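Local coordinates for erythrocyte membrane protein 1 (Plasmodium falciparum, PDB 2XU0), which probably binds receptors on the host cell surface, here represented by its N-terminal segment and first Duffy-binding-like domain, a rosetting adhesion module, at residues P310-W315 with L396-E401; Q403-T408 with F417-D422; A111-D116 with A128-P133. The protein carries 10 engineered substitutions. All blocks are in the same frame, centred on the assembly; numbering follows the deposited sequence. Where two conformers were deposited one is given.

Interaction 1 of 3, residues P310-W315 with L396-E401. With PRO (proline), chain B.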
# COMPACT_ATOMS: atom_id res chain seq x y z
N PRO A 310 11.24 3.84 2.17
CA PRO A 310 10.52 5.09 2.48
C PRO A 310 9.02 4.95 2.29
O PRO A 310 8.55 4.40 1.29
CB PRO A 310 11.14 6.11 1.50
CG PRO A 310 12.51 5.59 1.23
CD PRO A 310 12.37 4.08 1.26
N GLN A 311 8.27 5.45 3.26
CA GLN A 311 6.81 5.38 3.32
C GLN A 311 6.09 5.89 2.07
O GLN A 311 5.15 5.24 1.60
CB GLN A 311 6.29 6.05 4.60
CG GLN A 311 4.78 5.92 4.80
CD GLN A 311 4.34 6.37 6.14
OE1 GLN A 311 4.45 7.56 6.49
NE2 GLN A 311 3.72 5.45 6.88
N PHE A 312 6.52 7.05 1.53
CA PHE A 312 5.93 7.63 0.32
C PHE A 312 6.01 6.62 -0.85
O PHE A 312 5.06 6.48 -1.60
CB PHE A 312 6.63 8.98 -0.05
CG PHE A 312 6.31 9.36 -1.48
CD1 PHE A 312 5.04 9.79 -1.84
CD2 PHE A 312 7.25 9.17 -2.50
CE1 PHE A 312 4.69 9.99 -3.18
CE2 PHE A 312 6.92 9.40 -3.84
CZ PHE A 312 5.64 9.83 -4.17
N LEU A 313 7.16 5.95 -1.02
CA LEU A 313 7.35 4.96 -2.09
C LEU A 313 6.42 3.74 -1.91
O LEU A 313 5.86 3.21 -2.88
CB LEU A 313 8.84 4.52 -2.18
CG LEU A 313 9.81 5.65 -2.56
CD1 LEU A 313 11.24 5.17 -2.51
CD2 LEU A 313 9.43 6.30 -3.93
N ARG A 314 6.27 3.29 -0.67
CA ARG A 314 5.37 2.18 -0.31
C ARG A 314 3.94 2.59 -0.60
O ARG A 314 3.22 1.80 -1.17
CB ARG A 314 5.46 1.87 1.18
CG ARG A 314 6.80 1.34 1.63
CD ARG A 314 6.69 0.74 3.01
NE ARG A 314 5.84 1.48 3.96
CZ ARG A 314 6.30 2.14 5.02
NH1 ARG A 314 7.60 2.27 5.22
NH2 ARG A 314 5.46 2.72 5.86
N TRP A 315 3.53 3.82 -0.24
CA TRP A 315 2.16 4.27 -0.47
C TRP A 315 1.81 4.43 -1.93
O TRP A 315 0.69 4.12 -2.32
CB TRP A 315 1.85 5.56 0.29
CG TRP A 315 1.80 5.44 1.79
CD1 TRP A 315 1.81 4.30 2.54
CD2 TRP A 315 1.52 6.52 2.70
NE1 TRP A 315 1.65 4.61 3.88
CE2 TRP A 315 1.43 5.97 4.00
CE3 TRP A 315 1.33 7.91 2.54
CZ2 TRP A 315 1.21 6.77 5.14
CZ3 TRP A 315 1.14 8.70 3.67
CH2 TRP A 315 1.10 8.13 4.95
N LEU A 396 4.51 14.28 -8.80
CA LEU A 396 5.23 15.47 -8.36
C LEU A 396 6.01 15.19 -7.06
O LEU A 396 7.17 15.60 -6.95
CB LEU A 396 4.25 16.66 -8.15
CG LEU A 396 3.67 17.27 -9.40
CD1 LEU A 396 2.45 18.11 -9.07
CD2 LEU A 396 4.68 18.15 -10.10
N LYS A 397 5.38 14.52 -6.10
CA LYS A 397 6.03 14.21 -4.83
C LYS A 397 7.27 13.36 -5.05
O LYS A 397 8.24 13.54 -4.32
CB LYS A 397 5.05 13.49 -3.85
CG LYS A 397 5.60 13.37 -2.39
CD LYS A 397 5.80 14.74 -1.79
CE LYS A 397 6.07 14.76 -0.31
NZ LYS A 397 6.20 16.17 0.15
N TYR A 398 7.23 12.42 -6.01
CA TYR A 398 8.35 11.55 -6.37
C TYR A 398 9.53 12.41 -6.82
O TYR A 398 10.64 12.26 -6.30
CB TYR A 398 7.97 10.51 -7.44
CG TYR A 398 9.10 9.56 -7.74
CD1 TYR A 398 9.35 8.47 -6.91
CD2 TYR A 398 10.04 9.84 -8.73
CE1 TYR A 398 10.46 7.63 -7.12
CE2 TYR A 398 11.13 9.00 -8.97
CZ TYR A 398 11.34 7.90 -8.15
OH TYR A 398 12.42 7.07 -8.35
N SER A 399 9.28 13.31 -7.78
CA SER A 399 10.30 14.23 -8.28
C SER A 399 10.93 15.04 -7.11
O SER A 399 12.14 15.12 -7.00
CB SER A 399 9.67 15.15 -9.32
OG SER A 399 10.62 16.09 -9.79
N MET A 400 10.09 15.57 -6.22
CA MET A 400 10.48 16.33 -5.04
C MET A 400 11.35 15.52 -4.08
O MET A 400 12.33 16.06 -3.60
CB MET A 400 9.24 16.86 -4.31
CG MET A 400 8.54 17.98 -5.08
SD MET A 400 6.86 18.26 -4.48
CE MET A 400 7.21 19.12 -2.94
N GLU A 401 11.01 14.21 -3.82
CA GLU A 401 11.81 13.33 -2.96
C GLU A 401 13.18 13.07 -3.57
O GLU A 401 14.18 13.14 -2.87
CB GLU A 401 11.06 12.01 -2.62
CG GLU A 401 9.81 12.22 -1.77
CD GLU A 401 10.07 12.89 -0.43
OE1 GLU A 401 10.40 12.18 0.54
OE2 GLU A 401 9.96 14.14 -0.35
N PRO B . 6.79 21.91 -6.14
CA PRO B . 5.59 22.21 -6.96
C PRO B . 4.32 21.63 -6.33
O PRO B . 4.43 20.59 -5.62
CB PRO B . 5.91 21.56 -8.32
CG PRO B . 6.99 20.53 -8.04
CD PRO B . 7.77 21.08 -6.87
OXT PRO B . 3.23 22.18 -6.60
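The ring of Phe-312 carries Lys-397 on one face: CG of the lysine stands 3.5 Å above the ring plane, displaced toward the rim, on the side of CD1 and CE1. Its line to the ring centroid, 3.8 Å long, leans 22° from the normal, which qualifies it as a CH-pi contact. Lys-397 CB meets the same ring at CE1, 3.6 Å away, while the chain bends at chi2 and its outer part turns from the contact. Farther round the phenylalanine ring, backbone N of Tyr-398 approaches CZ obliquely, as does Glu-401 CG toward CD2. The Tyr-398 ring is used differently, by its edge: Leu-313 CD2 lies in the ring plane, 3.6 Å from CE1, and Phe-312 CE2 is also near that plane.

The CA-CB bond of Phe-312 points toward helix 371-407, and chi1 of 164° sets CG anti to the backbone N; the ring reaches Lys-397 and Tyr-398. The short axes remain 11.0 Å apart at an angle of 152°, nearly antiparallel. The side-chain contacts are between carbons, and two polar ends have partners outside: Tyr-398 OH the carbonyl O of Tyr-426, Glu-401 OE1 a salt bridge to Lys-404. Away from Phe-312, Met-400 SD and Leu-396 CD2 line the pocket of a bound proline, with SD 3.6 Å from the ligand's O; Asn-126 and Gly-127 bind the same ligand through backbone N.

Pro-310 occupies the N-cap position of helix 311-338; the contact joins that helix's first turn to a late part of helix 371-407. Helix 415-423 adds Phe-417 and Tyr-418 beside Leu-313, and helix 429-437 contributes Phe-432, stacked on Tyr-398, within this helical Duffy-binding-like domain.

Interaction 2 of 3, residues Q403-T408 with F417-D422; sequences QKWKKT and FYENLD
Trp-405 and Glu-419 share a hydrogen bond in the conformer given for Glu-419, one of two deposited: indole NE1 donates to OE2 over 2.7 Å, with an N-H...O angle of 153°. The donor reaches OE2 from above the carboxylate plane, while the oxygen is tilted slightly from the indole plane. Whether the bond persists in the other conformer is uncertain.

Packing involves the rest of the indole. Chi1 of 171° puts Trp-405 CG anti to its backbone N, 3.8 Å from Tyr-418 CB, and the two side chains slide past each other in opposite directions. One indole face is covered by backbone: Tyr-418 O lies over its centre and Glu-419 N nearer the rim. At the six-membered end, Asp-422 OD2 approaches CH2 obliquely.

The charged component is a salt bridge at 3.3 Å between Lys-406 NZ and Asp-422 OD1, whose side chains cross at about a right angle; OD1 also has a hydrogen bond with Ser-427 OG. Within the first segment, Thr-408 N and OG1 meet Lys-404 O from opposite faces of its carbonyl plane, a double grip where the helix ends.

The short axes lie 9.9 Å apart at 100°, so the end of helix 371-407 runs almost perpendicular to helix 415-423. Trp-405 lies between the two helices at the surface, while Phe-417 packs on helix 22-39 and Leu-421 contacts Leu-313 of helix 311-338.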
# COMPACT_ATOMS: atom_id res chain seq x y z
N GLN A 403 14.71 15.11 -5.81
CA GLN A 403 15.37 16.44 -5.78
C GLN A 403 15.91 16.77 -4.39
O GLN A 403 17.00 17.36 -4.28
CB GLN A 403 14.44 17.58 -6.26
CG GLN A 403 14.13 17.57 -7.76
CD GLN A 403 15.35 17.44 -8.64
OE1 GLN A 403 15.48 16.49 -9.41
NE2 GLN A 403 16.29 18.37 -8.52
N LYS A 404 15.15 16.40 -3.35
CA LYS A 404 15.55 16.57 -1.96
C LYS A 404 16.87 15.79 -1.75
O LYS A 404 17.79 16.33 -1.15
CB LYS A 404 14.43 16.08 -1.03
CG LYS A 404 14.81 15.99 0.44
CD LYS A 404 13.73 15.32 1.27
CE LYS A 404 13.67 13.82 1.07
NZ LYS A 404 12.77 13.20 2.05
N TRP A 405 16.97 14.56 -2.31
CA TRP A 405 18.17 13.73 -2.20
C TRP A 405 19.39 14.38 -2.86
O TRP A 405 20.47 14.37 -2.26
CB TRP A 405 17.94 12.31 -2.76
CG TRP A 405 19.21 11.52 -2.85
CD1 TRP A 405 19.91 10.98 -1.82
CD2 TRP A 405 20.02 11.35 -4.02
NE1 TRP A 405 21.10 10.45 -2.27
CE2 TRP A 405 21.20 10.68 -3.62
CE3 TRP A 405 19.88 11.72 -5.37
CZ2 TRP A 405 22.22 10.35 -4.52
CZ3 TRP A 405 20.89 11.40 -6.26
CH2 TRP A 405 22.04 10.72 -5.84
N LYS A 406 19.22 14.89 -4.09
CA LYS A 406 20.27 15.52 -4.89
C LYS A 406 20.83 16.76 -4.20
O LYS A 406 22.06 16.93 -4.13
CB LYS A 406 19.74 15.89 -6.28
CG LYS A 406 19.98 14.81 -7.33
CD LYS A 406 18.97 14.89 -8.47
CE LYS A 406 19.40 14.09 -9.69
NZ LYS A 406 19.38 12.62 -9.44
N LYS A 407 19.94 17.61 -3.65
CA LYS A 407 20.27 18.88 -3.00
C LYS A 407 20.64 18.79 -1.52
O LYS A 407 21.29 19.70 -1.02
CB LYS A 407 19.16 19.92 -3.23
CG LYS A 407 18.99 20.36 -4.69
CD LYS A 407 18.01 21.52 -4.83
CE LYS A 407 18.66 22.89 -4.81
NZ LYS A 407 17.65 23.99 -4.87
N THR A 408 20.21 17.73 -0.81
CA THR A 408 20.51 17.65 0.62
C THR A 408 21.95 17.24 0.92
O THR A 408 22.37 16.14 0.57
CB THR A 408 19.37 16.98 1.42
OG1 THR A 408 18.16 17.71 1.20
CG2 THR A 408 19.65 16.94 2.91
N PHE A 417 18.55 5.16 0.83
CA PHE A 417 17.60 4.49 -0.08
C PHE A 417 17.53 5.22 -1.42
O PHE A 417 17.65 4.58 -2.47
CB PHE A 417 16.20 4.38 0.54
CG PHE A 417 15.36 3.35 -0.16
CD1 PHE A 417 15.15 2.10 0.41
CD2 PHE A 417 14.70 3.66 -1.35
CE1 PHE A 417 14.34 1.16 -0.22
CE2 PHE A 417 13.89 2.72 -1.99
CZ PHE A 417 13.74 1.47 -1.43
N TYR A 418 17.32 6.54 -1.39
CA TYR A 418 17.26 7.36 -2.60
C TYR A 418 18.62 7.33 -3.34
O TYR A 418 18.61 7.35 -4.57
CB TYR A 418 16.69 8.76 -2.33
CG TYR A 418 15.18 8.76 -2.13
CD1 TYR A 418 14.31 8.68 -3.21
CD2 TYR A 418 14.63 8.87 -0.85
CE1 TYR A 418 12.93 8.65 -3.03
CE2 TYR A 418 13.25 8.88 -0.66
CZ TYR A 418 12.40 8.76 -1.75
OH TYR A 418 11.03 8.73 -1.56
N GLU A 419 19.75 7.15 -2.60
CA GLU A 419 21.10 7.00 -3.20
C GLU A 419 21.07 5.73 -4.09
O GLU A 419 21.48 5.79 -5.24
CB GLU A 419 22.18 6.84 -2.09
CG GLU A 419 23.25 7.92 -2.08
CD GLU A 419 23.44 8.65 -0.76
OE1 GLU A 419 23.79 8.00 0.25
OE2 GLU A 419 23.29 9.90 -0.75
N ASN A 420 20.52 4.61 -3.57
CA ASN A 420 20.38 3.35 -4.30
C ASN A 420 19.46 3.41 -5.51
O ASN A 420 19.75 2.74 -6.49
CB ASN A 420 19.98 2.22 -3.38
CG ASN A 420 21.16 1.58 -2.72
OD1 ASN A 420 21.79 0.67 -3.28
ND2 ASN A 420 21.53 2.08 -1.55
N LEU A 421 18.34 4.16 -5.44
CA LEU A 421 17.40 4.33 -6.56
C LEU A 421 18.10 5.02 -7.71
O LEU A 421 17.88 4.67 -8.87
CB LEU A 421 16.18 5.20 -6.16
CG LEU A 421 15.03 4.53 -5.45
CD1 LEU A 421 14.05 5.57 -5.00
CD2 LEU A 421 14.34 3.50 -6.35
N ASP A 422 18.90 6.04 -7.38
CA ASP A 422 19.71 6.83 -8.30
C ASP A 422 20.76 5.97 -9.00
O ASP A 422 20.88 6.09 -10.21
CB ASP A 422 20.37 8.00 -7.58
CG ASP A 422 21.32 8.79 -8.46
OD1 ASP A 422 20.83 9.62 -9.26
OD2 ASP A 422 22.55 8.61 -8.31

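Interaction 3 of 3, residues A111-D116 with A128-P133; sequences AYCNSD and AACAPP. Engineered in segment 128-133: Ala-128 (natural residue Thr). With MG (magnesium ion), chain C.
Cys-113 and Cys-130 each set SG anti to the carbonyl carbon, with chi1 of -48° and -69°, and these torsions bring the sulfurs together as a disulfide of 2.1 Å with chi3 117°. The motif is a disulfide-closed loop with a single antiparallel beta bridge beside the cystine.

In that bridge, Tyr-112 and Ala-131 form a hydrogen-bonded pair. Tyr-112 N donates to Ala-131 O at 2.9 Å in a nearly straight bond, and Ala-131 N returns a bond to Tyr-112 O at 2.8 Å. Cys-130 CA adds a CA-H...O contact to the same tyrosine oxygen, which therefore faces two donors. Ala-111 CA lies 4.0 Å from Pro-133 CD, extending the packing beyond the bridge. At the other end, CB of the engineered Ala-128 is 3.5 Å from Cys-113 O.

The Tyr-112 ring has Asn-114 N over one face, toward the rim, and its OH is hydrogen-bonded to Lys-117 N. The enclosed loop holds a magnesium ion, bound by backbone oxygens of Ser-115, Ile-118 and Asn-121 together with three waters. Ser-115 O is 2.3 Å from the metal, and water 1 also donates to Asp-116 O.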
# COMPACT_ATOMS: atom_id res chain seq x y z
N ALA A 111 -8.42 7.26 -0.87
CA ALA A 111 -7.09 7.58 -0.35
C ALA A 111 -7.17 9.05 0.15
O ALA A 111 -8.01 9.81 -0.34
CB ALA A 111 -6.05 7.48 -1.46
N TYR A 112 -6.32 9.43 1.10
CA TYR A 112 -6.23 10.81 1.59
C TYR A 112 -4.93 11.43 1.04
O TYR A 112 -3.85 10.99 1.42
CB TYR A 112 -6.27 10.86 3.13
CG TYR A 112 -6.19 12.28 3.66
CD1 TYR A 112 -7.35 13.00 3.95
CD2 TYR A 112 -4.96 12.92 3.79
CE1 TYR A 112 -7.27 14.32 4.40
CE2 TYR A 112 -4.88 14.24 4.21
CZ TYR A 112 -6.04 14.93 4.54
OH TYR A 112 -5.91 16.22 5.01
N CYS A 113 -5.05 12.47 0.17
CA CYS A 113 -3.95 13.18 -0.50
C CYS A 113 -3.90 14.68 -0.13
O CYS A 113 -3.10 15.41 -0.71
CB CYS A 113 -4.01 13.00 -2.02
SG CYS A 113 -4.25 11.29 -2.56
N ASN A 114 -4.72 15.14 0.80
CA ASN A 114 -4.73 16.56 1.21
C ASN A 114 -3.66 16.89 2.27
O ASN A 114 -2.87 16.02 2.63
CB ASN A 114 -6.15 17.02 1.63
CG ASN A 114 -7.21 16.91 0.54
OD1 ASN A 114 -6.94 17.05 -0.66
ND2 ASN A 114 -8.44 16.65 0.95
N SER A 115 -3.63 18.14 2.76
CA SER A 115 -2.59 18.61 3.66
C SER A 115 -2.72 18.50 5.17
O SER A 115 -1.70 18.35 5.82
CB SER A 115 -2.13 20.00 3.27
OG SER A 115 -3.22 20.90 3.21
N ASP A 116 -3.93 18.69 5.74
CA ASP A 116 -4.05 18.71 7.21
C ASP A 116 -3.64 17.39 7.91
O ASP A 116 -2.97 17.43 8.95
CB ASP A 116 -5.45 19.18 7.66
CG ASP A 116 -5.97 20.48 7.03
OD1 ASP A 116 -5.13 21.35 6.68
OD2 ASP A 116 -7.20 20.61 6.87
N ALA A 128 2.12 15.71 -3.56
CA ALA A 128 1.56 15.18 -2.31
C ALA A 128 1.68 13.68 -2.16
O ALA A 128 1.60 12.94 -3.13
CB ALA A 128 0.08 15.57 -2.21
N ALA A 129 1.83 13.23 -0.91
CA ALA A 129 1.83 11.79 -0.61
C ALA A 129 0.34 11.41 -0.38
O ALA A 129 -0.45 12.28 0.04
CB ALA A 129 2.65 11.52 0.64
N CYS A 130 -0.07 10.17 -0.74
CA CYS A 130 -1.46 9.69 -0.58
C CYS A 130 -1.51 8.59 0.43
O CYS A 130 -1.01 7.51 0.16
CB CYS A 130 -2.07 9.25 -1.92
SG CYS A 130 -2.38 10.61 -3.08
N ALA A 131 -2.11 8.85 1.58
CA ALA A 131 -2.27 7.82 2.62
C ALA A 131 -3.33 6.85 2.11
O ALA A 131 -4.42 7.30 1.76
CB ALA A 131 -2.68 8.43 3.95
N PRO A 132 -2.98 5.55 1.93
CA PRO A 132 -3.97 4.59 1.42
C PRO A 132 -5.05 4.28 2.46
O PRO A 132 -4.80 4.42 3.65
CB PRO A 132 -3.13 3.35 1.08
CG PRO A 132 -1.96 3.43 1.93
CD PRO A 132 -1.73 4.87 2.31
N PRO A 133 -6.25 3.87 2.03
CA PRO A 133 -7.31 3.53 3.02
C PRO A 133 -6.88 2.48 4.06
O PRO A 133 -7.27 2.60 5.22
CB PRO A 133 -8.51 3.10 2.15
CG PRO A 133 -7.98 2.89 0.82
CD PRO A 133 -6.74 3.70 0.65
MG MG C . 0.47 18.85 6.29
O HOH W 1 -0.11 18.10 8.55
O HOH W 2 2.69 19.24 7.09
O HOH W 3 -0.30 21.12 6.78

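Overall arrangement
From the N terminus, interaction 3 comes first, closing a short loop of 11 residues between 111-116 and 128-133. Interaction 1 opens afterwards and spans 80 residues, most of them helical, to join the start of helix 311-338 to helix 371-407. Interaction 2 follows, closing the short connection, 8 residues between the segments, that links helix 371-407 to helix 415-423. The three are in series, neither nesting nor crossing. Interaction 1 touches both others: Trp-315 packs on Cys-130 and Ala-131, and Leu-313 on Phe-417 and Tyr-418. Interactions 2 and 3 do not touch, their centres being about 23 Å apart. Together they tie the magnesium-binding loop, through the two long helices, to helix 415-423.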